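Local coordinates for protein serpin (Taeniopygia guttata, PDB 5HGC) that binds cortisol in a pocket of its serpin fold and may, judging by its family, have serine protease inhibitor activity, at residues G231-L237 / M357-D363. Sequence-based numbering, arbitrary orientation.
Sequences GSATAFL and MLIFDRD. With HCY ((11alpha,14beta)-11,17,21-trihydroxypregn-4-ene-3,20-dione), chain B.
Arg-362 folds back over the start of strand 233-240 where the antiparallel pair with strand 355-361, part of the serpin fold's B-sheet, runs out into loops. It illustrates how a side chain can prolong a backbone ladder. Its CB and CG lie against Ser-232 O, and CG also approaches Thr-234 CG2. CD still lies beside Ser-232 O, and a turn about the CG-CD bond (chi3 -83°) brings NE to 2.9 Å from that oxygen. The backbone N of Arg-362 binds it from the opposite face of the carbonyl plane, so two donors grip it. Further out, CZ sits between Ser-232 O and Ala-233 O, and NH2 donates to Ala-233 O at 3.1 Å, an acceptor tilted out of the guanidinium plane.

Within the ladder, Thr-234 and Phe-360 exchange backbone hydrogen bonds, as do Phe-236 and Leu-358. Thr-234, Phe-236 and Phe-360 share the face that meets the steroid, while Ala-235 CB packs on Met-357 CE (4.0 Å) across the other. The Phe-360 ring presents its edge to the Phe-236 face in an offset edge-to-face pair, centroids 5.2 Å apart and planes at 80°. Cortisol rests on this corner: its C15 lies 3.4 Å from Phe-360 CB, and O4 is at the Phe-236 edge, in plane. Arg-226 and Ser-261 hydrogen-bond the steroid nearby. At the end of the ladder, Ser-232 OG donates to Asp-361 OD1 at 2.6 Å, on the carboxylate's syn side.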
# COMPACT_ATOMS: atom_id res chain seq x y z
N GLY A 231 -18.08 -3.54 0.66
CA GLY A 231 -17.56 -2.83 -0.49
C GLY A 231 -16.82 -3.84 -1.31
O GLY A 231 -17.22 -4.98 -1.43
N SER A 232 -15.72 -3.45 -1.91
CA SER A 232 -15.03 -4.36 -2.81
C SER A 232 -13.62 -4.77 -2.32
O SER A 232 -13.00 -5.61 -2.97
CB SER A 232 -14.95 -3.75 -4.20
OG SER A 232 -14.39 -2.45 -4.10
N ALA A 233 -13.12 -4.17 -1.23
CA ALA A 233 -11.79 -4.52 -0.68
C ALA A 233 -11.86 -5.89 -0.05
O ALA A 233 -12.89 -6.29 0.41
CB ALA A 233 -11.27 -3.51 0.36
N THR A 234 -10.74 -6.59 -0.04
CA THR A 234 -10.65 -7.89 0.60
C THR A 234 -9.28 -8.03 1.28
O THR A 234 -8.30 -7.45 0.81
CB THR A 234 -10.90 -9.00 -0.47
OG1 THR A 234 -11.13 -10.25 0.18
CG2 THR A 234 -9.75 -9.09 -1.51
N ALA A 235 -9.21 -8.78 2.38
CA ALA A 235 -7.92 -8.98 3.08
C ALA A 235 -7.47 -10.45 3.08
O ALA A 235 -8.24 -11.31 3.49
CB ALA A 235 -8.01 -8.43 4.47
N PHE A 236 -6.27 -10.73 2.58
CA PHE A 236 -5.60 -12.08 2.71
C PHE A 236 -4.68 -12.06 3.91
O PHE A 236 -3.81 -11.19 3.99
CB PHE A 236 -4.72 -12.41 1.51
CG PHE A 236 -5.50 -12.78 0.27
CD1 PHE A 236 -6.44 -11.87 -0.32
CD2 PHE A 236 -5.28 -14.02 -0.36
CE1 PHE A 236 -7.16 -12.20 -1.49
CE2 PHE A 236 -5.99 -14.36 -1.53
CZ PHE A 236 -6.92 -13.45 -2.10
N LEU A 237 -4.90 -12.97 4.86
CA LEU A 237 -4.14 -12.99 6.11
C LEU A 237 -3.32 -14.25 6.01
O LEU A 237 -3.89 -15.35 5.89
CB LEU A 237 -5.09 -13.04 7.29
CG LEU A 237 -6.35 -12.19 7.12
CD1 LEU A 237 -7.37 -12.48 8.23
CD2 LEU A 237 -5.97 -10.70 7.10
N MET A 357 -0.47 -9.30 6.08
CA MET A 357 -1.81 -8.86 5.72
C MET A 357 -1.78 -8.13 4.34
O MET A 357 -1.06 -7.11 4.16
CB MET A 357 -2.40 -8.01 6.81
CG MET A 357 -3.79 -7.56 6.44
SD MET A 357 -4.51 -6.82 7.91
CE MET A 357 -6.26 -6.67 7.55
N LEU A 358 -2.51 -8.68 3.36
CA LEU A 358 -2.48 -8.11 2.01
C LEU A 358 -3.89 -7.67 1.66
O LEU A 358 -4.84 -8.47 1.70
CB LEU A 358 -1.94 -9.10 0.98
CG LEU A 358 -0.76 -9.97 1.43
CD1 LEU A 358 -0.48 -11.02 0.37
CD2 LEU A 358 0.48 -9.14 1.71
N ILE A 359 -4.05 -6.38 1.35
CA ILE A 359 -5.39 -5.85 1.13
C ILE A 359 -5.49 -5.49 -0.31
O ILE A 359 -4.64 -4.78 -0.81
CB ILE A 359 -5.68 -4.67 2.03
CG1 ILE A 359 -5.50 -5.12 3.50
CG2 ILE A 359 -7.05 -4.13 1.74
CD1 ILE A 359 -5.48 -4.01 4.57
N PHE A 360 -6.52 -6.01 -0.96
CA PHE A 360 -6.75 -5.77 -2.40
C PHE A 360 -8.14 -5.14 -2.66
O PHE A 360 -9.10 -5.29 -1.83
CB PHE A 360 -6.68 -7.05 -3.23
CG PHE A 360 -5.42 -7.86 -3.03
CD1 PHE A 360 -5.36 -8.85 -2.01
CD2 PHE A 360 -4.31 -7.66 -3.86
CE1 PHE A 360 -4.22 -9.61 -1.82
CE2 PHE A 360 -3.17 -8.43 -3.66
CZ PHE A 360 -3.13 -9.41 -2.65
N ASP A 361 -8.25 -4.49 -3.83
CA ASP A 361 -9.57 -4.17 -4.36
C ASP A 361 -10.04 -5.20 -5.41
O ASP A 361 -9.34 -5.39 -6.41
CB ASP A 361 -9.61 -2.74 -4.91
CG ASP A 361 -10.97 -2.37 -5.52
OD1 ASP A 361 -12.02 -2.88 -5.03
OD2 ASP A 361 -10.97 -1.58 -6.52
N ARG A 362 -11.21 -5.84 -5.19
CA ARG A 362 -11.80 -6.81 -6.13
C ARG A 362 -12.36 -6.20 -7.42
O ARG A 362 -12.34 -6.89 -8.44
CB ARG A 362 -12.86 -7.71 -5.49
CG ARG A 362 -12.37 -8.68 -4.43
CD ARG A 362 -13.59 -9.22 -3.69
NE ARG A 362 -14.00 -8.29 -2.64
CZ ARG A 362 -15.10 -8.40 -1.89
NH1 ARG A 362 -15.93 -9.44 -2.12
NH2 ARG A 362 -15.38 -7.48 -0.93
N ASP A 363 -12.80 -4.94 -7.40
CA ASP A 363 -13.21 -4.18 -8.62
C ASP A 363 -12.10 -3.78 -9.57
O ASP A 363 -12.32 -3.72 -10.78
CB ASP A 363 -13.98 -2.94 -8.27
CG ASP A 363 -15.34 -3.25 -7.70
OD1 ASP A 363 -15.89 -4.38 -7.88
OD2 ASP A 363 -15.85 -2.35 -7.03
C1 HCY B . -4.08 -12.33 -10.61
C2 HCY B . -2.92 -12.28 -11.59
C3 HCY B . -2.39 -10.88 -11.77
C4 HCY B . -2.75 -9.80 -10.82
C5 HCY B . -3.27 -10.12 -9.62
C6 HCY B . -3.20 -9.11 -8.50
C7 HCY B . -4.57 -9.00 -7.81
C8 HCY B . -5.29 -10.32 -7.52
C9 HCY B . -5.32 -11.19 -8.79
C10 HCY B . -3.91 -11.48 -9.35
C12 HCY B . -7.66 -12.18 -8.06
C11 HCY B . -6.29 -12.43 -8.72
C13 HCY B . -7.53 -11.33 -6.76
C14 HCY B . -6.72 -10.07 -7.08
C15 HCY B . -7.05 -9.10 -5.98
C16 HCY B . -8.49 -9.38 -5.60
C17 HCY B . -8.88 -10.72 -6.29
C18 HCY B . -6.92 -12.11 -5.56
C19 HCY B . -2.95 -12.20 -8.38
C20 HCY B . -9.74 -11.61 -5.41
C21 HCY B . -10.81 -12.49 -6.02
O1 HCY B . -1.60 -10.66 -12.67
O2 HCY B . -5.57 -13.38 -7.92
O3 HCY B . -9.74 -10.44 -7.41
O4 HCY B . -9.59 -11.63 -4.20
O5 HCY B . -10.73 -13.69 -5.26